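Local coordinates for protein peptidase (PDB 5NYW) that is of unknown function but, as an ancestral proteasome-type beta-subunit with the Ntn-hydrolase fold, is related to the proteolytic subunits of the 20S proteasome and HslV, at residues Y2-M6 with C174-M179; L191-M196 with Q207-E213; Q141-Y145 with I158-Y164; L168-M172 with V195-P199; A49-T55 with D109-L114. All blocks are in the same frame, centred on the assembly; numbering follows the deposited sequence.

How the interactions relate
Interactions 1, 2 and 4 reach the same sheet; 1 and 4 lay helix 168-185 on it, and 2 pairs two of its strands. The centres of interactions 1 and 4 are about 10 Å apart. Strand 193-199 serves interactions 2 and 4, which share Val195 and Met196. Interaction 1 also touches interaction 2, where Met179 SD lies 3.7 Å from Leu193 CD2. Interaction 3 borders the same layer through Leu162, which packs on Met6 and Ala171. Interaction 5 belongs to the other sheet, with its centre about 20 Å from that of interaction 1. Thr1, the probable nucleophile by analogy with Ntn hydrolases, directly precedes segment 2-6 and touches Ala49, so interactions 1 and 5 both adjoin it.

Interaction 1: residues Y2-M6 with C174-M179; sequences YCVAM and CALISM
Tyr2, Val4 and Met6 meet Ala175, Ser178 and Met179 in a helix-on-sheet layer of the Ntn-hydrolase fold. Strand 2-6 and helix 174-179 run nearly antiparallel, at 161°, with their axes 9.8 Å apart. The one hydrogen bond between them is short: Tyr2 OH donates to Ser178 OG at 2.5 Å. The serine oxygen lies at the ring edge, near the ring plane. Both hydroxyls are buried and have further partners. Gln147 NE2 bonds Tyr2 OH, and Ser178 OG bonds the carbonyl of Gly154. The ring is therefore held at its polar end. Met179 approaches the ring obliquely in a Met-aromatic contact, with SD 4.7 Å from the ring centroid. The chain of Met179 bends at chi2 (-72°), which brings its methyl back toward the strand. There CE lies 3.5 Å from Tyr2 CD2 and also touches the carbonyl oxygen of Tyr2. Further along, Val4 CG1 packs on Ala175 CB at 4.1 Å. Met6 is extended beyond CG, and its CE reaches 4.0 Å from Cys174 SG and touches the methyl of Ala175 as well. Strands 11-23 and 145-149 lie on either side of strand 2-7 in the sheet. Helix 155-161 packs against Tyr2, Cys174 and Ser178, and helix 216-234 covers Leu176 and Ile177.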
# COMPACT_ATOMS: atom_id res chain seq x y z
N TYR L 2 16.24 -38.43 10.85
CA TYR L 2 14.96 -39.09 11.05
C TYR L 2 14.61 -39.13 12.56
O TYR L 2 15.39 -39.60 13.38
CB TYR L 2 15.00 -40.50 10.45
CG TYR L 2 13.80 -41.36 10.80
CD1 TYR L 2 12.52 -40.83 10.76
CD2 TYR L 2 13.96 -42.69 11.15
CE1 TYR L 2 11.43 -41.59 11.08
CE2 TYR L 2 12.86 -43.47 11.47
CZ TYR L 2 11.60 -42.91 11.43
OH TYR L 2 10.48 -43.66 11.74
N CYS L 3 13.45 -38.59 12.91
CA CYS L 3 12.99 -38.61 14.29
C CYS L 3 11.56 -39.14 14.37
O CYS L 3 10.75 -38.87 13.50
CB CYS L 3 13.06 -37.21 14.92
SG CYS L 3 14.70 -36.38 14.86
N VAL L 4 11.26 -39.91 15.41
CA VAL L 4 9.90 -40.39 15.60
C VAL L 4 9.53 -40.25 17.08
O VAL L 4 10.37 -40.41 17.97
CB VAL L 4 9.71 -41.87 15.11
CG1 VAL L 4 10.68 -42.84 15.79
CG2 VAL L 4 8.25 -42.34 15.29
N ALA L 5 8.27 -39.93 17.33
CA ALA L 5 7.77 -39.86 18.69
C ALA L 5 6.41 -40.52 18.73
O ALA L 5 5.60 -40.33 17.84
CB ALA L 5 7.70 -38.43 19.17
N MET L 6 6.16 -41.28 19.78
CA MET L 6 4.92 -42.03 19.93
C MET L 6 4.24 -41.70 21.25
O MET L 6 4.88 -41.69 22.30
CB MET L 6 5.20 -43.53 19.85
CG MET L 6 5.88 -43.99 18.59
SD MET L 6 6.61 -45.63 18.74
CE MET L 6 7.11 -45.97 17.05
N CYS L 174 9.35 -51.07 18.07
CA CYS L 174 8.83 -50.64 16.78
C CYS L 174 9.66 -49.48 16.22
O CYS L 174 10.04 -49.51 15.05
CB CYS L 174 7.36 -50.25 16.94
SG CYS L 174 6.61 -49.58 15.46
N ALA L 175 9.99 -48.49 17.06
CA ALA L 175 10.83 -47.37 16.64
C ALA L 175 12.20 -47.84 16.14
O ALA L 175 12.69 -47.34 15.13
CB ALA L 175 10.99 -46.36 17.78
N LEU L 176 12.82 -48.80 16.84
CA LEU L 176 14.14 -49.31 16.47
C LEU L 176 14.15 -50.02 15.10
O LEU L 176 15.10 -49.87 14.32
CB LEU L 176 14.68 -50.29 17.53
CG LEU L 176 14.99 -49.63 18.87
CD1 LEU L 176 15.43 -50.65 19.90
CD2 LEU L 176 16.03 -48.54 18.70
N ILE L 177 13.10 -50.79 14.82
CA ILE L 177 12.97 -51.44 13.52
C ILE L 177 12.73 -50.39 12.42
O ILE L 177 13.31 -50.48 11.33
CB ILE L 177 11.83 -52.49 13.53
CG1 ILE L 177 12.16 -53.60 14.53
CG2 ILE L 177 11.60 -53.07 12.13
CD1 ILE L 177 10.99 -54.49 14.85
N SER L 178 11.91 -49.39 12.74
CA SER L 178 11.64 -48.26 11.85
C SER L 178 12.97 -47.60 11.46
O SER L 178 13.20 -47.28 10.30
CB SER L 178 10.71 -47.26 12.54
OG SER L 178 10.32 -46.19 11.69
N MET L 179 13.85 -47.43 12.45
CA MET L 179 15.20 -46.94 12.23
C MET L 179 16.02 -47.88 11.36
O MET L 179 16.78 -47.43 10.49
CB MET L 179 15.92 -46.77 13.56
CG MET L 179 15.55 -45.53 14.30
SD MET L 179 16.25 -44.10 13.48
CE MET L 179 15.37 -42.84 14.40

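Interaction 2: residues L191-M196 with Q207-E213; sequences LPLDVM and QQYRITE
Strands 193-196 and 208-211 pair antiparallel, with Leu193 opposite Ile211 and Val195 opposite Tyr209 as the hydrogen-bonded pairs. Each pair has two backbone bonds; Val195 N to Tyr209 O, at 2.9 Å, is nearly straight. The non-hydrogen-bonded pairs are Asp194 with Arg210 and Met196 with Gln208. Asp194 and Arg210 lie side by side and point the same way. Arg210 NE donates to Asp194 OD1 at 3.1 Å, on the syn side of the carboxylate. A second, weak bond runs from Arg210 NH1 to Asp194 OD2 at 3.4 Å. The two flat groups are nearly coplanar, 27° apart. Arg210 is bent at chi3 (-79°), which turns the guanidinium toward the aspartate. Pro192, which follows a cis peptide bond, lays CG over one guanidinium face. NH2 of Arg210 forms a salt bridge with Asp142 of a neighbouring subunit. Asp194 OD1 also accepts from a water, which in turn takes a weak bond from Gln208 NE2. On the other face Val195 CG1 meets Ile211 CD1 at 3.8 Å, the two side chains crossing at about a right angle. Val195 CG2 touches Tyr209 CB at 3.5 Å and stands at the edge of the tyrosine ring. This apolar face turns to helices 168-185 and 216-234. The arrangement is a beta hairpin within an antiparallel sheet of the Ntn-hydrolase fold.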
# COMPACT_ATOMS: atom_id res chain seq x y z
N LEU L 191 23.65 -43.74 12.28
CA LEU L 191 23.98 -43.92 13.67
C LEU L 191 24.98 -42.85 14.07
O LEU L 191 25.63 -42.28 13.21
CB LEU L 191 24.56 -45.33 13.92
CG LEU L 191 23.64 -46.56 13.86
CD1 LEU L 191 24.44 -47.89 13.94
CD2 LEU L 191 22.55 -46.50 14.89
N PRO L 192 25.12 -42.57 15.37
CA PRO L 192 24.43 -43.12 16.54
C PRO L 192 22.99 -42.64 16.65
O PRO L 192 22.61 -41.61 16.08
CB PRO L 192 25.24 -42.58 17.71
CG PRO L 192 25.84 -41.31 17.18
CD PRO L 192 26.18 -41.61 15.76
N LEU L 193 22.21 -43.34 17.46
CA LEU L 193 20.83 -42.99 17.72
C LEU L 193 20.72 -42.35 19.09
O LEU L 193 21.57 -42.56 19.96
CB LEU L 193 19.93 -44.22 17.66
CG LEU L 193 19.83 -45.06 16.39
CD1 LEU L 193 18.78 -46.15 16.59
CD2 LEU L 193 19.54 -44.22 15.12
N ASP L 194 19.69 -41.54 19.28
CA ASP L 194 19.35 -41.07 20.62
C ASP L 194 17.90 -41.44 20.85
O ASP L 194 17.04 -41.10 20.04
CB ASP L 194 19.60 -39.57 20.77
CG ASP L 194 21.10 -39.23 20.76
OD1 ASP L 194 21.89 -39.77 21.58
OD2 ASP L 194 21.50 -38.43 19.89
N VAL L 195 17.66 -42.22 21.89
CA VAL L 195 16.34 -42.73 22.21
C VAL L 195 15.95 -42.47 23.67
O VAL L 195 16.79 -42.20 24.53
CB VAL L 195 16.25 -44.25 21.93
CG1 VAL L 195 16.68 -44.58 20.51
CG2 VAL L 195 17.09 -45.02 22.93
N MET L 196 14.66 -42.53 23.95
CA MET L 196 14.17 -42.40 25.31
C MET L 196 12.79 -42.99 25.52
O MET L 196 11.92 -42.89 24.66
CB MET L 196 14.16 -40.94 25.73
CG MET L 196 13.48 -40.74 27.06
SD MET L 196 13.63 -39.08 27.64
CE MET L 196 12.33 -39.07 28.88
N GLN L 207 15.42 -43.15 31.60
CA GLN L 207 15.48 -44.02 30.43
C GLN L 207 15.81 -43.26 29.15
O GLN L 207 15.05 -43.32 28.18
CB GLN L 207 14.17 -44.80 30.27
CG GLN L 207 13.89 -45.75 31.41
CD GLN L 207 12.65 -46.60 31.18
OE1 GLN L 207 12.65 -47.55 30.38
NE2 GLN L 207 11.58 -46.27 31.89
N GLN L 208 16.93 -42.53 29.16
CA GLN L 208 17.47 -41.93 27.94
C GLN L 208 18.73 -42.68 27.53
O GLN L 208 19.61 -42.91 28.36
CB GLN L 208 17.82 -40.48 28.14
CG GLN L 208 18.18 -39.84 26.83
CD GLN L 208 18.95 -38.56 27.01
OE1 GLN L 208 19.14 -38.08 28.13
NE2 GLN L 208 19.39 -37.99 25.89
N TYR L 209 18.86 -43.02 26.25
CA TYR L 209 19.95 -43.90 25.80
C TYR L 209 20.61 -43.45 24.50
O TYR L 209 19.91 -43.08 23.55
CB TYR L 209 19.40 -45.31 25.60
CG TYR L 209 18.74 -45.92 26.81
CD1 TYR L 209 19.47 -46.25 27.94
CD2 TYR L 209 17.36 -46.11 26.84
CE1 TYR L 209 18.84 -46.81 29.06
CE2 TYR L 209 16.73 -46.65 27.95
CZ TYR L 209 17.48 -47.00 29.05
OH TYR L 209 16.86 -47.54 30.15
N ARG L 210 21.93 -43.56 24.43
CA ARG L 210 22.63 -43.40 23.15
C ARG L 210 22.98 -44.75 22.53
O ARG L 210 23.68 -45.57 23.11
CB ARG L 210 23.92 -42.57 23.31
CG ARG L 210 24.79 -42.61 22.05
CD ARG L 210 25.66 -41.39 21.87
NE ARG L 210 24.94 -40.23 21.34
CZ ARG L 210 25.55 -39.15 20.85
NH1 ARG L 210 24.84 -38.14 20.38
NH2 ARG L 210 26.87 -39.09 20.83
N ILE L 211 22.49 -44.98 21.32
CA ILE L 211 22.74 -46.24 20.64
C ILE L 211 23.79 -46.11 19.54
O ILE L 211 23.52 -45.57 18.47
CB ILE L 211 21.44 -46.77 20.05
CG1 ILE L 211 20.49 -47.11 21.21
CG2 ILE L 211 21.69 -47.99 19.20
CD1 ILE L 211 19.11 -47.44 20.77
N THR L 212 24.97 -46.66 19.81
CA THR L 212 26.05 -46.64 18.83
C THR L 212 26.04 -47.93 18.06
O THR L 212 25.22 -48.81 18.33
CB THR L 212 27.44 -46.53 19.45
OG1 THR L 212 27.79 -47.78 20.06
CG2 THR L 212 27.51 -45.37 20.45
N GLU L 213 26.95 -48.02 17.09
CA GLU L 213 27.14 -49.20 16.25
C GLU L 213 27.48 -50.46 17.08
O GLU L 213 27.28 -51.59 16.65
CB GLU L 213 28.25 -48.95 15.22
CG GLU L 213 29.62 -48.67 15.89
CD GLU L 213 30.74 -48.27 14.92
OE1 GLU L 213 30.62 -48.55 13.71
OE2 GLU L 213 31.74 -47.68 15.39
O HOH W 1 20.62 -40.07 24.41

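Interaction 3: residues Q141-Y145 with I158-Y164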
# COMPACT_ATOMS: atom_id res chain seq x y z
N GLN L 141 -5.43 -40.37 19.87
CA GLN L 141 -5.47 -41.82 19.93
C GLN L 141 -5.61 -42.45 18.53
O GLN L 141 -5.23 -43.60 18.32
CB GLN L 141 -6.60 -42.26 20.87
CG GLN L 141 -6.35 -41.77 22.29
CD GLN L 141 -7.39 -42.22 23.30
OE1 GLN L 141 -8.33 -42.95 22.96
NE2 GLN L 141 -7.24 -41.78 24.54
N ASP L 142 -6.18 -41.68 17.60
CA ASP L 142 -6.36 -42.08 16.20
C ASP L 142 -5.06 -41.95 15.39
O ASP L 142 -4.81 -42.73 14.48
CB ASP L 142 -7.46 -41.24 15.54
CG ASP L 142 -8.85 -41.58 16.04
OD1 ASP L 142 -9.14 -42.78 16.15
OD2 ASP L 142 -9.63 -40.66 16.36
N THR L 143 -4.27 -40.94 15.72
CA THR L 143 -2.93 -40.74 15.16
C THR L 143 -1.93 -40.58 16.32
O THR L 143 -1.64 -39.47 16.77
CB THR L 143 -2.89 -39.51 14.22
OG1 THR L 143 -3.84 -39.67 13.16
CG2 THR L 143 -1.50 -39.31 13.64
N PRO L 144 -1.43 -41.71 16.85
CA PRO L 144 -0.64 -41.64 18.08
C PRO L 144 0.86 -41.44 17.89
O PRO L 144 1.59 -41.56 18.86
CB PRO L 144 -0.94 -42.98 18.76
CG PRO L 144 -1.19 -43.92 17.63
CD PRO L 144 -1.79 -43.10 16.50
N TYR L 145 1.32 -41.12 16.68
CA TYR L 145 2.75 -40.89 16.44
C TYR L 145 2.99 -39.80 15.36
O TYR L 145 2.11 -39.57 14.51
CB TYR L 145 3.45 -42.19 16.01
CG TYR L 145 3.12 -42.59 14.58
CD1 TYR L 145 1.96 -43.30 14.29
CD2 TYR L 145 3.95 -42.21 13.51
CE1 TYR L 145 1.63 -43.66 12.98
CE2 TYR L 145 3.63 -42.55 12.19
CZ TYR L 145 2.47 -43.29 11.93
OH TYR L 145 2.15 -43.65 10.62
N ILE L 158 5.42 -48.99 11.38
CA ILE L 158 4.67 -48.29 12.43
C ILE L 158 3.18 -48.48 12.22
O ILE L 158 2.45 -48.77 13.15
CB ILE L 158 5.00 -46.78 12.48
CG1 ILE L 158 6.46 -46.58 12.86
CG2 ILE L 158 4.17 -46.07 13.52
CD1 ILE L 158 6.88 -45.16 12.76
N ASP L 159 2.73 -48.34 10.98
CA ASP L 159 1.33 -48.55 10.66
C ASP L 159 0.89 -49.99 10.93
O ASP L 159 -0.28 -50.24 11.18
CB ASP L 159 1.05 -48.17 9.21
CG ASP L 159 1.05 -46.67 8.99
OD1 ASP L 159 0.76 -45.92 9.95
OD2 ASP L 159 1.36 -46.24 7.85
N ARG L 160 1.82 -50.94 10.85
CA ARG L 160 1.43 -52.35 11.00
C ARG L 160 1.25 -52.80 12.45
O ARG L 160 0.34 -53.59 12.74
CB ARG L 160 2.48 -53.27 10.37
CG ARG L 160 2.43 -53.36 8.86
CD ARG L 160 3.47 -54.36 8.37
NE ARG L 160 3.55 -54.39 6.91
CZ ARG L 160 2.74 -55.12 6.14
NH1 ARG L 160 1.80 -55.88 6.69
NH2 ARG L 160 2.88 -55.08 4.81
N VAL L 161 2.07 -52.27 13.36
CA VAL L 161 2.11 -52.81 14.71
C VAL L 161 1.80 -51.80 15.83
O VAL L 161 1.42 -52.22 16.92
CB VAL L 161 3.49 -53.44 14.99
CG1 VAL L 161 3.88 -54.39 13.89
CG2 VAL L 161 4.55 -52.39 15.15
N LEU L 162 1.90 -50.51 15.57
CA LEU L 162 1.68 -49.53 16.64
C LEU L 162 0.22 -49.09 16.69
O LEU L 162 -0.40 -48.83 15.66
CB LEU L 162 2.59 -48.30 16.49
CG LEU L 162 2.61 -47.33 17.70
CD1 LEU L 162 3.49 -47.84 18.84
CD2 LEU L 162 3.00 -45.89 17.35
N SER L 163 -0.32 -49.06 17.91
CA SER L 163 -1.63 -48.48 18.20
C SER L 163 -1.51 -47.80 19.56
O SER L 163 -0.52 -48.02 20.27
CB SER L 163 -2.74 -49.53 18.18
OG SER L 163 -2.50 -50.54 19.15
N TYR L 164 -2.51 -47.00 19.93
CA TYR L 164 -2.47 -46.24 21.18
C TYR L 164 -2.21 -47.12 22.41
O TYR L 164 -1.64 -46.68 23.41
CB TYR L 164 -3.78 -45.46 21.35
CG TYR L 164 -3.86 -44.54 22.56
CD1 TYR L 164 -3.11 -43.37 22.61
CD2 TYR L 164 -4.71 -44.83 23.64
CE1 TYR L 164 -3.20 -42.51 23.71
CE2 TYR L 164 -4.79 -43.99 24.74
CZ TYR L 164 -4.04 -42.83 24.77
OH TYR L 164 -4.11 -41.97 25.85
O HOH W 2 -4.06 -46.25 17.75
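Tyr145 OH is gripped by two groups: it donates to Asp159 OD1 at 2.7 Å, and Lys155 NZ also bonds it. The hydroxyl meets OD1 from above the carboxylate plane. Ring and carboxylate planes are 61° apart. Ile158 CG2 sits over one face of the Tyr145 ring, 3.4 Å from its centroid. This is a CH-pi contact. Leu162 CD2 adds a looser touch on Tyr145 CB at 4.0 Å. CG of Tyr145 stands between the backbone N and the carbonyl carbon (chi1 74°), and from there the ring reaches across to helix 155-161. The contact thus joins the loop that leads into strand 145-149 to the end of that helix and the residues just after it. Met6 of strand 2-7 packs on both Tyr145 and Leu162. At the other end Gln141 lies flat over Tyr164. Its CG is 3.4 Å from the ring centroid, a second CH-pi contact, and its amide is stacked 25° from the ring plane. Pro144 CB meets the edge of the same ring, 4.4 Å from Tyr164 CD1. A water joins the backbones here: it donates to Gln141 O at 3.0 Å and accepts from Tyr164 N at 2.8 Å. Asp142 forms a salt bridge with Arg210 of a neighbouring subunit, and Arg160 forms one with Asp180 of another.

Interaction 4: residues L168-M172 with V195-P199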
# COMPACT_ATOMS: atom_id res chain seq x y z
N LEU L 168 4.85 -49.70 26.20
CA LEU L 168 6.06 -48.93 25.90
C LEU L 168 7.23 -49.71 25.31
O LEU L 168 7.86 -49.24 24.37
CB LEU L 168 6.56 -48.19 27.14
CG LEU L 168 6.07 -46.76 27.36
CD1 LEU L 168 4.62 -46.61 26.98
CD2 LEU L 168 6.30 -46.32 28.80
N ASP L 169 7.54 -50.89 25.84
CA ASP L 169 8.70 -51.62 25.33
C ASP L 169 8.50 -52.03 23.87
O ASP L 169 9.44 -51.98 23.08
CB ASP L 169 9.01 -52.84 26.18
CG ASP L 169 9.71 -52.48 27.46
OD1 ASP L 169 9.86 -51.27 27.72
OD2 ASP L 169 10.12 -53.40 28.19
N GLN L 170 7.27 -52.38 23.52
CA GLN L 170 6.98 -52.74 22.14
C GLN L 170 7.02 -51.50 21.24
O GLN L 170 7.37 -51.61 20.06
CB GLN L 170 5.62 -53.42 22.03
CG GLN L 170 5.52 -54.78 22.68
CD GLN L 170 4.23 -55.47 22.29
OE1 GLN L 170 3.33 -54.86 21.71
NE2 GLN L 170 4.13 -56.76 22.59
N ALA L 171 6.64 -50.35 21.78
CA ALA L 171 6.73 -49.10 21.02
C ALA L 171 8.17 -48.73 20.70
O ALA L 171 8.51 -48.34 19.59
CB ALA L 171 6.07 -47.98 21.77
N MET L 172 9.04 -48.87 21.69
CA MET L 172 10.43 -48.58 21.45
C MET L 172 11.00 -49.60 20.46
O MET L 172 11.75 -49.22 19.55
CB MET L 172 11.23 -48.61 22.76
CG MET L 172 12.72 -48.36 22.53
SD MET L 172 13.06 -46.83 21.61
CE MET L 172 12.65 -45.60 22.83
N VAL L 195 17.66 -42.22 21.89
CA VAL L 195 16.34 -42.73 22.21
C VAL L 195 15.95 -42.47 23.67
O VAL L 195 16.79 -42.20 24.53
CB VAL L 195 16.25 -44.25 21.93
CG1 VAL L 195 16.68 -44.58 20.51
CG2 VAL L 195 17.09 -45.02 22.93
N MET L 196 14.66 -42.53 23.95
CA MET L 196 14.17 -42.40 25.31
C MET L 196 12.79 -42.99 25.52
O MET L 196 11.92 -42.89 24.66
CB MET L 196 14.16 -40.94 25.73
CG MET L 196 13.48 -40.74 27.06
SD MET L 196 13.63 -39.08 27.64
CE MET L 196 12.33 -39.07 28.88
N ILE L 197 12.59 -43.64 26.66
CA ILE L 197 11.27 -44.05 27.09
C ILE L 197 10.84 -43.18 28.27
O ILE L 197 11.56 -43.07 29.26
CB ILE L 197 11.23 -45.50 27.51
CG1 ILE L 197 11.61 -46.41 26.34
CG2 ILE L 197 9.87 -45.83 28.11
CD1 ILE L 197 11.66 -47.88 26.72
N TYR L 198 9.68 -42.53 28.15
CA TYR L 198 9.11 -41.77 29.26
C TYR L 198 7.81 -42.40 29.74
O TYR L 198 6.77 -42.29 29.09
CB TYR L 198 8.82 -40.33 28.86
CG TYR L 198 8.15 -39.58 30.00
CD1 TYR L 198 8.90 -39.02 31.03
CD2 TYR L 198 6.76 -39.49 30.07
CE1 TYR L 198 8.28 -38.36 32.08
CE2 TYR L 198 6.14 -38.85 31.11
CZ TYR L 198 6.90 -38.28 32.11
OH TYR L 198 6.26 -37.63 33.14
N PRO L 199 7.86 -43.06 30.90
CA PRO L 199 6.64 -43.62 31.49
C PRO L 199 5.71 -42.56 32.11
O PRO L 199 6.17 -41.57 32.69
CB PRO L 199 7.17 -44.59 32.55
CG PRO L 199 8.56 -44.15 32.84
CD PRO L 199 9.09 -43.48 31.61
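Helix 168-172 runs nearly antiparallel to strand 195-199, at 160°, with 9.5 Å between their axes. Leu168 and Ile197 have the closest backbones, their CA atoms 7.2 Å apart. No hydrogen bond links the segments, and the contact is almost wholly apolar. Ile197 is the residue in the middle. Its two branches divide the work between successive turns of the helix. CG2 meets Leu168 CD2 at 3.7 Å, while CG1 faces Met172 CE, also 3.7 Å away. At the end of the CG1 branch, Ile197 CD1 lies against Met172 CB and comes 4.0 Å from Asp169 OD1. Leu168 CD2 extends past Ile197 to Pro199, where it is 3.8 Å from CA and also touches the ring at CB. Met172 is folded rather than extended. It bends at chi2 (54°) and again at chi3, and its CE is thereby tucked against the strand. That methyl lies 3.4 Å from Met196 O and reaches Val195 CB at 3.9 Å. Met196 and Tyr198 point their CB atoms away from the helix, in the usual strand alternation, and both pack on Thr43 of strand 42-50. Strand 193-199 is thus sandwiched between helix 168-185 and the second sheet. Within its own sheet it pairs with strands 11-23 and 208-211. Leu239 of a neighbouring subunit covers Asp169 and Ile197, and Leu241 of the same subunit packs on Met172.

Interaction 5: residues A49-T55 with D109-L114; sequences AGNLATT and DFNCNL. Unlike the reference sequence in segment 109-114: Cys112 (reference Gly).
Asn51 uses its backbone N-H and both ends of its side-chain amide, two of the three across the contact. Its N donates to Asn111 O at 3.0 Å in a nearly straight bond. Its ND2 donates to Asp109 O at 2.9 Å, with that oxygen tilted 25° from the amide plane. Its OD1 accepts from Thr54 N at 3.0 Å, which is the N-cap bond of helix 52-65. CG lies anti to the backbone N (chi1 -170°), and this sets the amide between the helix start and the loop at 109-111. Thr54 adds a side-chain bond: OG1 donates to Phe110 O at 2.7 Å, from above the carbonyl plane. Three successive carbonyls, of Asp109, Phe110 and Asn111, are thus each satisfied by segment 49-55. Beyond them Ala49 and Asn113 form an antiparallel hydrogen-bonded pair with two long bonds. Ala49 N donates to Asn113 O, and Asn113 N to Ala49 O, each at 3.3 Å. OD1 of Asn113 is taken by His129 NE2. Gly50 pairs with Cys112 without hydrogen bonds, and its backbone passes close to the opposite strand. Around Cys112 and Leu114 the contacts turn apolar. Cys112, where the reference sequence has glycine, places SG 3.6 Å from Thr54 CG2, and its CB meets Thr55 CG2. The side chains of Thr55 and Leu114 slide past each other in opposite directions, CG2 near CD2. Ala49 touches Thr1, the N-terminal residue. The arrangement is a strand-to-helix connection with an asparagine N-cap, bonded to the start of the neighbouring strand. In proteasome-type Ntn hydrolases the corresponding strand end adjoins the N-terminal threonine, consistent with a place beside the active site here.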
# COMPACT_ATOMS: atom_id res chain seq x y z
N ALA L 49 14.69 -31.69 13.05
CA ALA L 49 14.89 -32.01 11.66
C ALA L 49 14.87 -30.73 10.82
O ALA L 49 14.35 -29.71 11.24
CB ALA L 49 13.82 -32.94 11.19
N GLY L 50 15.47 -30.79 9.65
CA GLY L 50 15.51 -29.65 8.77
C GLY L 50 16.81 -28.92 9.01
O GLY L 50 17.77 -29.51 9.51
N ASN L 51 16.81 -27.62 8.69
CA ASN L 51 18.02 -26.80 8.75
C ASN L 51 18.68 -26.80 10.14
O ASN L 51 18.09 -26.38 11.14
CB ASN L 51 17.69 -25.37 8.31
CG ASN L 51 18.93 -24.53 8.12
OD1 ASN L 51 19.62 -24.21 9.07
ND2 ASN L 51 19.19 -24.12 6.88
N LEU L 52 19.93 -27.27 10.19
CA LEU L 52 20.66 -27.38 11.45
C LEU L 52 20.86 -26.02 12.10
O LEU L 52 20.76 -25.91 13.32
CB LEU L 52 22.01 -28.07 11.23
CG LEU L 52 22.87 -28.24 12.49
CD1 LEU L 52 22.21 -29.14 13.51
CD2 LEU L 52 24.25 -28.75 12.14
N ALA L 53 21.15 -24.99 11.30
CA ALA L 53 21.32 -23.63 11.84
C ALA L 53 20.04 -23.14 12.53
O ALA L 53 20.09 -22.50 13.59
CB ALA L 53 21.74 -22.65 10.72
N THR L 54 18.89 -23.46 11.93
CA THR L 54 17.60 -23.08 12.48
C THR L 54 17.26 -23.79 13.79
O THR L 54 17.00 -23.13 14.79
CB THR L 54 16.47 -23.36 11.49
OG1 THR L 54 16.73 -22.69 10.26
CG2 THR L 54 15.14 -22.88 12.06
N THR L 55 17.30 -25.12 13.81
CA THR L 55 16.90 -25.83 15.03
C THR L 55 17.88 -25.59 16.19
O THR L 55 17.44 -25.47 17.34
CB THR L 55 16.73 -27.35 14.80
OG1 THR L 55 17.99 -27.97 14.47
CG2 THR L 55 15.71 -27.61 13.70
N ASP L 109 14.77 -22.39 2.68
CA ASP L 109 16.16 -22.76 2.92
C ASP L 109 16.39 -22.87 4.41
O ASP L 109 17.23 -23.62 4.86
CB ASP L 109 17.10 -21.70 2.33
CG ASP L 109 16.94 -21.53 0.82
OD1 ASP L 109 16.13 -20.65 0.43
OD2 ASP L 109 17.61 -22.24 0.04
N PHE L 110 15.65 -22.07 5.17
CA PHE L 110 15.81 -22.01 6.62
C PHE L 110 14.74 -22.78 7.39
O PHE L 110 14.58 -22.58 8.59
CB PHE L 110 15.83 -20.55 7.07
CG PHE L 110 16.82 -19.72 6.32
CD1 PHE L 110 18.14 -19.64 6.75
CD2 PHE L 110 16.44 -19.03 5.18
CE1 PHE L 110 19.07 -18.87 6.06
CE2 PHE L 110 17.36 -18.26 4.48
CZ PHE L 110 18.68 -18.19 4.91
N ASN L 111 13.99 -23.62 6.69
CA ASN L 111 12.86 -24.32 7.32
C ASN L 111 13.24 -25.51 8.21
O ASN L 111 14.23 -26.22 7.98
CB ASN L 111 11.85 -24.75 6.26
CG ASN L 111 10.99 -23.58 5.79
OD1 ASN L 111 11.15 -22.45 6.26
ND2 ASN L 111 10.08 -23.85 4.88
N CYS L 112 12.42 -25.70 9.24
CA CYS L 112 12.54 -26.81 10.18
C CYS L 112 11.20 -27.41 10.60
O CYS L 112 10.15 -26.77 10.51
CB CYS L 112 13.28 -26.32 11.42
SG CYS L 112 12.33 -25.03 12.38
N ASN L 113 11.25 -28.65 11.05
CA ASN L 113 10.12 -29.28 11.70
C ASN L 113 10.61 -29.76 13.05
O ASN L 113 11.78 -30.15 13.18
CB ASN L 113 9.55 -30.45 10.87
CG ASN L 113 8.62 -29.99 9.76
OD1 ASN L 113 7.40 -29.99 9.92
ND2 ASN L 113 9.19 -29.62 8.62
N LEU L 114 9.74 -29.68 14.05
CA LEU L 114 10.07 -30.12 15.39
C LEU L 114 9.01 -31.05 15.95
O LEU L 114 7.84 -30.96 15.57
CB LEU L 114 10.24 -28.92 16.33
CG LEU L 114 11.26 -27.88 15.90
CD1 LEU L 114 11.25 -26.75 16.87
CD2 LEU L 114 12.61 -28.51 15.87